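Local coordinates for DUF1955 domain-containing protein (Sulfolobus tokodaii, PDB 1WY6) that is of unknown function but folds as an archaeal helical repeat protein, built from a row of packed alpha helices, at residues V123-L128 / I149-K154. Sequence-based numbering, arbitrary orientation.
Sequences VSASIL and IEACKK
The Val-123 carbonyl and the Ser-124 to Ala-125 peptide both meet the side chain of Lys-154. The Val-123 carbonyl points almost straight at Lys-154 CE, with O 2.9 Å from CE. This is short for a carbon, so the exact placing of the chain end is uncertain. The amine bends aside at chi4 (-63°). Lys-154 NZ stays 3.4 Å from Val-123 O, at an angle too poor for a hydrogen bond. The peptide presents a face instead: Lys-154 CD lies above it, 4.0 Å from Ala-125 N.

Leu-128 packs against the lysine from a different direction. Its side chain crosses that of Lys-154 at about a right angle. Leu-128 CD1 touches Lys-154 CD at 3.5 Å. The same methyl also meets Glu-150 CG at 3.5 Å, and so touches both chains. Ile-117 of helix 107-117 touches Leu-128 as well.

With only a CB on each, Ala-125 and Ala-151 let the backbones come close, CA to CA 4.7 Å. Ala-151 CB rests 4.1 Å from Leu-128 CB. Ala-159 of helix 157-164 also packs on Ala-151.

The contact joins the start of helix 125-137, N-capped by Ser-124, to the end of helix 141-153. It lies at the end of this antiparallel pair away from the connecting turn. Such antiparallel helix packing is characteristic of alpha-helical repeat proteins, the class to which this protein belongs.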
ATOM      1  N   VAL A 123     -13.816  -6.579   4.707  1.00 32.19           N
ATOM      2  CA  VAL A 123     -13.226  -5.252   4.857  1.00 30.14           C
ATOM      3  C   VAL A 123     -14.257  -4.223   5.302  1.00 28.10           C
ATOM      4  O   VAL A 123     -15.449  -4.380   5.042  1.00 26.18           O
ATOM      5  CB  VAL A 123     -12.591  -4.772   3.532  1.00 32.16           C
ATOM      6  CG1 VAL A 123     -11.285  -5.511   3.286  1.00 32.03           C
ATOM      7  CG2 VAL A 123     -13.556  -5.004   2.378  1.00 29.55           C
ATOM      8  N   SER A 124     -13.787  -3.175   5.974  1.00 25.75           N
ATOM      9  CA  SER A 124     -14.660  -2.117   6.461  1.00 25.40           C
ATOM     10  C   SER A 124     -15.162  -1.268   5.297  1.00 23.90           C
ATOM     11  O   SER A 124     -14.660  -1.368   4.180  1.00 22.85           O
ATOM     12  CB  SER A 124     -13.906  -1.231   7.450  1.00 23.84           C
ATOM     13  OG  SER A 124     -12.843  -0.555   6.807  1.00 25.71           O
ATOM     14  N   ALA A 125     -16.151  -0.424   5.569  1.00 24.39           N
ATOM     15  CA  ALA A 125     -16.722   0.440   4.546  1.00 23.07           C
ATOM     16  C   ALA A 125     -15.682   1.418   3.991  1.00 22.95           C
ATOM     17  O   ALA A 125     -15.659   1.694   2.790  1.00 19.89           O
ATOM     18  CB  ALA A 125     -17.914   1.209   5.124  1.00 24.84           C
ATOM     19  N   SER A 126     -14.824   1.938   4.864  1.00 21.56           N
ATOM     20  CA  SER A 126     -13.797   2.894   4.443  1.00 22.18           C
ATOM     21  C   SER A 126     -12.909   2.324   3.342  1.00 18.84           C
ATOM     22  O   SER A 126     -12.655   2.977   2.328  1.00 18.69           O
ATOM     23  CB  SER A 126     -12.940   3.314   5.639  1.00 22.15           C
ATOM     24  OG  SER A 126     -12.332   2.192   6.248  1.00 26.57           O
ATOM     25  N   ILE A 127     -12.444   1.101   3.542  1.00  8.99           N
ATOM     26  CA  ILE A 127     -11.598   0.446   2.561  1.00  8.99           C
ATOM     27  C   ILE A 127     -12.364   0.249   1.243  1.00  8.99           C
ATOM     28  O   ILE A 127     -11.836   0.539   0.165  1.00 16.72           O
ATOM     29  CB  ILE A 127     -11.065  -0.896   3.139  1.00  8.99           C
ATOM     30  CG1 ILE A 127     -10.066  -0.585   4.266  1.00  8.99           C
ATOM     31  CG2 ILE A 127     -10.379  -1.708   2.051  1.00  8.99           C
ATOM     32  CD1 ILE A 127      -9.708  -1.759   5.173  1.00  8.99           C
ATOM     33  N   LEU A 128     -13.610  -0.216   1.319  1.00 17.38           N
ATOM     34  CA  LEU A 128     -14.418  -0.394   0.110  1.00 18.76           C
ATOM     35  C   LEU A 128     -14.518   0.945  -0.624  1.00 17.04           C
ATOM     36  O   LEU A 128     -14.442   1.004  -1.854  1.00 17.96           O
ATOM     37  CB  LEU A 128     -15.830  -0.867   0.462  1.00 19.72           C
ATOM     38  CG  LEU A 128     -16.007  -2.271   1.038  1.00 25.25           C
ATOM     39  CD1 LEU A 128     -17.419  -2.419   1.578  1.00 25.15           C
ATOM     40  CD2 LEU A 128     -15.729  -3.310  -0.036  1.00 29.00           C
ATOM     41  N   ILE A 149     -21.855   0.209  -3.391  1.00 16.59           N
ATOM     42  CA  ILE A 149     -23.139  -0.387  -3.042  1.00 20.35           C
ATOM     43  C   ILE A 149     -22.931  -1.225  -1.783  1.00 21.27           C
ATOM     44  O   ILE A 149     -23.731  -1.161  -0.851  1.00 22.46           O
ATOM     45  CB  ILE A 149     -23.689  -1.277  -4.192  1.00 20.46           C
ATOM     46  CG1 ILE A 149     -24.219  -0.389  -5.323  1.00 17.26           C
ATOM     47  CG2 ILE A 149     -24.794  -2.187  -3.670  1.00 23.12           C
ATOM     48  CD1 ILE A 149     -24.692  -1.151  -6.540  1.00 24.09           C
ATOM     49  N   GLU A 150     -21.844  -1.996  -1.756  1.00 20.43           N
ATOM     50  CA  GLU A 150     -21.524  -2.819  -0.594  1.00 20.84           C
ATOM     51  C   GLU A 150     -21.231  -1.948   0.629  1.00 17.53           C
ATOM     52  O   GLU A 150     -21.613  -2.289   1.744  1.00 15.24           O
ATOM     53  CB  GLU A 150     -20.320  -3.721  -0.881  1.00 22.70           C
ATOM     54  CG  GLU A 150     -19.902  -4.565   0.320  1.00 30.97           C
ATOM     55  CD  GLU A 150     -20.969  -5.567   0.751  1.00 34.58           C
ATOM     56  OE1 GLU A 150     -20.909  -6.025   1.910  1.00 38.62           O
ATOM     57  OE2 GLU A 150     -21.859  -5.903  -0.064  1.00 30.04           O
ATOM     58  N   ALA A 151     -20.552  -0.825   0.419  1.00 16.68           N
ATOM     59  CA  ALA A 151     -20.232   0.092   1.515  1.00 16.08           C
ATOM     60  C   ALA A 151     -21.518   0.696   2.081  1.00 16.00           C
ATOM     61  O   ALA A 151     -21.641   0.917   3.283  1.00 14.89           O
ATOM     62  CB  ALA A 151     -19.314   1.204   1.018  1.00 15.82           C
ATOM     63  N   CYS A 152     -22.467   0.982   1.197  1.00 18.39           N
ATOM     64  CA  CYS A 152     -23.748   1.545   1.604  1.00 17.60           C
ATOM     65  C   CYS A 152     -24.445   0.490   2.464  1.00 19.93           C
ATOM     66  O   CYS A 152     -25.011   0.791   3.521  1.00 20.23           O
ATOM     67  CB  CYS A 152     -24.576   1.889   0.351  1.00 18.69           C
ATOM     68  SG  CYS A 152     -26.294   2.410   0.670  1.00 14.30           S
ATOM     69  N   LYS A 153     -24.374  -0.758   2.016  1.00 22.23           N
ATOM     70  CA  LYS A 153     -24.967  -1.871   2.749  1.00 22.96           C
ATOM     71  C   LYS A 153     -24.345  -1.992   4.139  1.00 24.45           C
ATOM     72  O   LYS A 153     -25.040  -2.291   5.109  1.00 23.96           O
ATOM     73  CB  LYS A 153     -24.759  -3.173   1.982  1.00 24.36           C
ATOM     74  CG  LYS A 153     -25.321  -4.399   2.682  1.00 23.27           C
ATOM     75  CD  LYS A 153     -25.165  -5.635   1.820  1.00 21.50           C
ATOM     76  CE  LYS A 153     -25.761  -6.861   2.489  1.00 25.31           C
ATOM     77  NZ  LYS A 153     -25.966  -7.966   1.503  1.00 17.48           N
ATOM     78  N   LYS A 154     -23.035  -1.760   4.229  1.00 24.21           N
ATOM     79  CA  LYS A 154     -22.327  -1.835   5.503  1.00 23.39           C
ATOM     80  C   LYS A 154     -22.621  -0.624   6.376  1.00 23.18           C
ATOM     81  O   LYS A 154     -22.095  -0.514   7.484  1.00 22.39           O
ATOM     82  CB  LYS A 154     -20.814  -1.929   5.285  1.00 24.53           C
ATOM     83  CG  LYS A 154     -20.319  -3.269   4.776  1.00 29.84           C
ATOM     84  CD  LYS A 154     -18.797  -3.267   4.703  1.00 30.49           C
ATOM     85  CE  LYS A 154     -18.267  -4.629   4.312  1.00 36.67           C
ATOM     86  NZ  LYS A 154     -18.619  -5.646   5.329  1.00 38.82           N
TER